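Local coordinates for hypothetical protein TM1553 (Thermotoga maritima, PDB 1VRM) that belongs to the ApbE family and probably transfers FMN from FAD onto target proteins, as flavin transferases of that family do, at residues Ala47-Glu50 against Asp51-Ile55; Leu171-Ala174 against Arg175-Leu179. All coordinates share one frame; numbering follows the deposited sequence.

Contact 1: Ala47-Glu50 against Asp51-Ile55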
# COMPACT_ATOMS: atom_id res chain seq x y z
N ALA A 47 -17.03 -11.40 -7.30
CA ALA A 47 -17.44 -10.16 -6.60
C ALA A 47 -16.21 -9.40 -6.13
O ALA A 47 -16.13 -8.17 -6.27
CB ALA A 47 -18.28 -10.46 -5.44
N ILE A 48 -15.30 -10.13 -5.52
CA ILE A 48 -14.07 -9.53 -4.99
C ILE A 48 -13.22 -8.93 -6.12
O ILE A 48 -12.77 -7.78 -6.06
CB ILE A 48 -13.26 -10.56 -4.21
CG1 ILE A 48 -13.91 -10.87 -2.88
CG2 ILE A 48 -11.83 -10.03 -4.01
CD1 ILE A 48 -13.33 -12.03 -2.16
N LEU A 49 -13.03 -9.66 -7.21
CA LEU A 49 -12.26 -9.15 -8.33
C LEU A 49 -12.90 -7.91 -8.91
O LEU A 49 -12.21 -6.91 -9.25
CB LEU A 49 -12.13 -10.21 -9.42
CG LEU A 49 -11.21 -9.76 -10.57
CD1 LEU A 49 -9.77 -9.36 -10.16
CD2 LEU A 49 -11.21 -10.88 -11.63
N GLU A 50 -14.22 -7.93 -9.01
CA GLU A 50 -14.92 -6.73 -9.54
C GLU A 50 -14.61 -5.52 -8.66
O GLU A 50 -14.34 -4.43 -9.17
CB GLU A 50 -16.41 -6.95 -9.62
CG GLU A 50 -16.78 -8.00 -10.65
CD GLU A 50 -18.30 -8.28 -10.66
OE1 GLU A 50 -19.07 -7.62 -9.93
OE2 GLU A 50 -18.68 -9.21 -11.40
N ASP A 51 -14.67 -5.70 -7.35
CA ASP A 51 -14.38 -4.56 -6.44
C ASP A 51 -12.92 -4.09 -6.56
O ASP A 51 -12.63 -2.89 -6.54
CB ASP A 51 -14.71 -4.92 -5.02
CG ASP A 51 -14.82 -3.72 -4.13
OD1 ASP A 51 -15.65 -2.86 -4.46
OD2 ASP A 51 -14.10 -3.65 -3.09
N MSE A 52 -12.01 -5.04 -6.68
CA MSE A 52 -10.58 -4.69 -6.81
C MSE A 52 -10.35 -3.86 -8.08
O MSE A 52 -9.61 -2.86 -8.06
CB MSE A 52 -9.68 -5.93 -6.79
CG MSE A 52 -9.68 -6.54 -5.47
SE MSE A 52 -8.60 -8.25 -5.62
CE MSE A 52 -7.34 -7.90 -4.09
N LYS A 53 -10.99 -4.28 -9.17
CA LYS A 53 -10.90 -3.53 -10.42
C LYS A 53 -11.58 -2.17 -10.30
O LYS A 53 -11.04 -1.16 -10.77
CB LYS A 53 -11.45 -4.33 -11.58
CG LYS A 53 -10.60 -5.56 -11.90
CD LYS A 53 -11.22 -6.39 -13.00
CE LYS A 53 -10.24 -7.46 -13.46
NZ LYS A 53 -8.86 -6.92 -13.61
N ARG A 54 -12.73 -2.12 -9.65
CA ARG A 54 -13.45 -0.88 -9.45
C ARG A 54 -12.55 0.16 -8.73
O ARG A 54 -12.43 1.30 -9.14
CB ARG A 54 -14.68 -1.14 -8.61
CG ARG A 54 -15.50 0.11 -8.30
CD ARG A 54 -16.63 -0.19 -7.36
NE ARG A 54 -16.14 -0.51 -6.04
CZ ARG A 54 -15.76 0.42 -5.16
NH1 ARG A 54 -15.88 1.72 -5.47
NH2 ARG A 54 -15.30 0.06 -3.98
N ILE A 55 -11.93 -0.26 -7.65
CA ILE A 55 -11.03 0.57 -6.84
C ILE A 55 -9.82 0.99 -7.71
O ILE A 55 -9.33 2.11 -7.63
CB ILE A 55 -10.58 -0.19 -5.56
CG1 ILE A 55 -11.79 -0.32 -4.67
CG2 ILE A 55 -9.34 0.44 -4.95
CD1 ILE A 55 -11.56 -1.30 -3.57
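Two turns of helix 41-58 carry this contact, and I48 meets M52 and L49 meets K53 along them at the i to i+4 spacing. I48 and selenomethionine M52 run side by side in the same direction, I48 CG2 standing 4.0 Å from M52 SE. L49 and K53 cross obliquely: in one of the two conformers of K53, its CE lies over the fork of L49, 3.8 Å from L49 CG and against CD1 and CD2 as well. Beyond CE the chain bends, and in this conformer K53 NZ makes a weak, long ion pair with D23. I48, L49 and M52 form the buried face of an amphipathic helix, resting on strand 28-35, with L49 also meeting strand 19-25 and M52 strand 186-191, while K53 lies at its edge over A25; I48 and M52 in addition touch helix 166-181. Main-chain bonds such as K53 N to L49 O, 2.9 Å, set the spacing. On another side of the helix, CG of D51 is anti to the backbone N (chi1 -163°), which carries the carboxylate toward R54. The guanidinium grips one oxygen side-on: R54 NE reaches D51 OD1 at 2.9 Å, with an N-H...O angle of 151°, and R54 NH2 reaches that atom at 3.0 Å. Both nitrogens come from the same face of the carboxylate, NE 34° out of its plane. D51 OD2 pairs with R173, while R54 NH1 turns to E84. An alanine in place of D51 would remove the carboxylate and is likely to leave R54 and R173 close together without the negative charge between them.

Contact 2: Leu171-Ala174 against Arg175-Leu179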
# COMPACT_ATOMS: atom_id res chain seq x y z
N LEU A 171 -7.92 -4.78 -0.18
CA LEU A 171 -7.84 -6.07 0.49
C LEU A 171 -8.80 -6.16 1.66
O LEU A 171 -9.39 -7.19 1.90
CB LEU A 171 -6.44 -6.42 0.95
CG LEU A 171 -5.50 -6.68 -0.24
CD1 LEU A 171 -4.04 -6.69 0.23
CD2 LEU A 171 -5.82 -7.95 -0.96
N ASP A 172 -8.88 -5.09 2.44
CA ASP A 172 -9.83 -5.05 3.55
C ASP A 172 -11.28 -5.15 3.01
O ASP A 172 -12.08 -5.88 3.56
CB ASP A 172 -9.62 -3.81 4.39
CG ASP A 172 -8.36 -3.89 5.23
OD1 ASP A 172 -7.88 -5.05 5.50
OD2 ASP A 172 -7.82 -2.81 5.59
N ARG A 173 -11.59 -4.41 1.94
CA ARG A 173 -12.91 -4.53 1.30
C ARG A 173 -13.17 -5.95 0.81
O ARG A 173 -14.28 -6.48 0.96
CB ARG A 173 -13.04 -3.55 0.15
CG ARG A 173 -13.52 -2.23 0.71
CD ARG A 173 -13.98 -1.31 -0.33
NE ARG A 173 -14.97 -1.91 -1.21
CZ ARG A 173 -16.28 -1.85 -1.05
NH1 ARG A 173 -16.80 -1.18 -0.03
NH2 ARG A 173 -17.08 -2.44 -1.94
N ALA A 174 -12.18 -6.56 0.23
CA ALA A 174 -12.32 -7.91 -0.28
C ALA A 174 -12.76 -8.88 0.82
O ALA A 174 -13.66 -9.68 0.60
CB ALA A 174 -11.05 -8.37 -0.96
N ARG A 175 -12.11 -8.84 1.98
CA ARG A 175 -12.54 -9.66 3.10
C ARG A 175 -13.98 -9.37 3.50
O ARG A 175 -14.78 -10.29 3.74
CB ARG A 175 -11.64 -9.40 4.29
CG ARG A 175 -12.13 -10.07 5.58
CD ARG A 175 -11.10 -9.95 6.68
NE ARG A 175 -11.66 -10.39 7.94
CZ ARG A 175 -12.47 -9.62 8.68
NH1 ARG A 175 -12.86 -8.41 8.28
NH2 ARG A 175 -12.94 -10.11 9.79
N GLN A 176 -14.36 -8.09 3.55
CA GLN A 176 -15.71 -7.69 3.95
C GLN A 176 -16.72 -8.28 2.96
O GLN A 176 -17.78 -8.76 3.37
CB GLN A 176 -15.86 -6.15 4.00
CG GLN A 176 -14.96 -5.37 5.03
CD GLN A 176 -14.87 -3.80 4.72
OE1 GLN A 176 -15.70 -3.23 3.95
NE2 GLN A 176 -13.87 -3.13 5.32
N ILE A 177 -16.39 -8.24 1.68
CA ILE A 177 -17.27 -8.80 0.62
C ILE A 177 -17.47 -10.29 0.86
O ILE A 177 -18.60 -10.79 0.89
CB ILE A 177 -16.72 -8.49 -0.81
CG1 ILE A 177 -16.81 -7.00 -1.09
CG2 ILE A 177 -17.42 -9.33 -1.85
CD1 ILE A 177 -16.01 -6.52 -2.24
N ALA A 178 -16.37 -11.02 1.07
CA ALA A 178 -16.46 -12.46 1.25
C ALA A 178 -17.35 -12.80 2.44
O ALA A 178 -18.22 -13.68 2.37
CB ALA A 178 -15.08 -13.03 1.44
N LEU A 179 -17.09 -12.10 3.56
CA LEU A 179 -17.84 -12.37 4.81
C LEU A 179 -19.29 -11.94 4.76
O LEU A 179 -20.13 -12.44 5.50
CB LEU A 179 -17.12 -11.79 6.01
CG LEU A 179 -15.71 -12.32 6.23
CD1 LEU A 179 -15.06 -11.65 7.39
CD2 LEU A 179 -15.68 -13.82 6.39
O HOH W 1 -16.79 -4.20 1.66
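Q176 and I177 both fold back along their own helix because the first torsion sets the leading branch anti to the carbonyl carbon: chi1 is -62° for Q176 CG and -68° for I177 CG1. Q176 then extends over the preceding turn, its CG 3.3 Å from D172 O and its OE1 4.0 Å from R173 CG. The two side chains cross at a slant, with the amide plane of Q176 turned 75° from the guanidinium plane of R173. A water donates to Q176 OE1 at 2.7 Å and makes only a weak bond to R173 O at 3.5 Å; it also sits over one face of the R173 guanidinium, off toward the rim. I177 CG1 rests 3.3 Å from R173 O, the carbonyl that accepts the backbone bond from I177 N at 2.8 Å. I177 CD1 comes within 4.2 Å of R173 NH2, an apolar methyl beside the charged group. The chain of R173 bends at chi3, and its NE is taken up by D51 of helix 41-58. D172, one turn before Q176, sends its carboxylate the other way, to R196, T273 and the backbone N of A272. R175 is extended from CG to NE, and L179 CD1 lies over the centre of one face of its guanidinium, 3.4 Å above the plane. L171, A174 and A178 form the buried side, L171 and A174 on strand 186-191 and A178 on I44, while R173 and I177 border helix 41-58: an amphipathic helix lying on a beta-sheet beside a second helix.

From the N terminus the chain forms strands 19-25 and 28-35, then helix 41-58, where contact 1 spans successive turns of one helix and closes no loop. Some 115 residues later, contact 2 does the same in helix 166-181, which leads into strand 186-191. The two lie in series, neither nested nor crossing, yet their centres are about 10 Å apart because the helices pack against each other over the sheet. M52 CE touches L171 CD2 at 3.5 Å, and D51 CB touches I177 CD1 at 3.5 Å. Together they join helices 41-58 and 166-181 to strands 28-35 and 186-191, neighbours in the sheet.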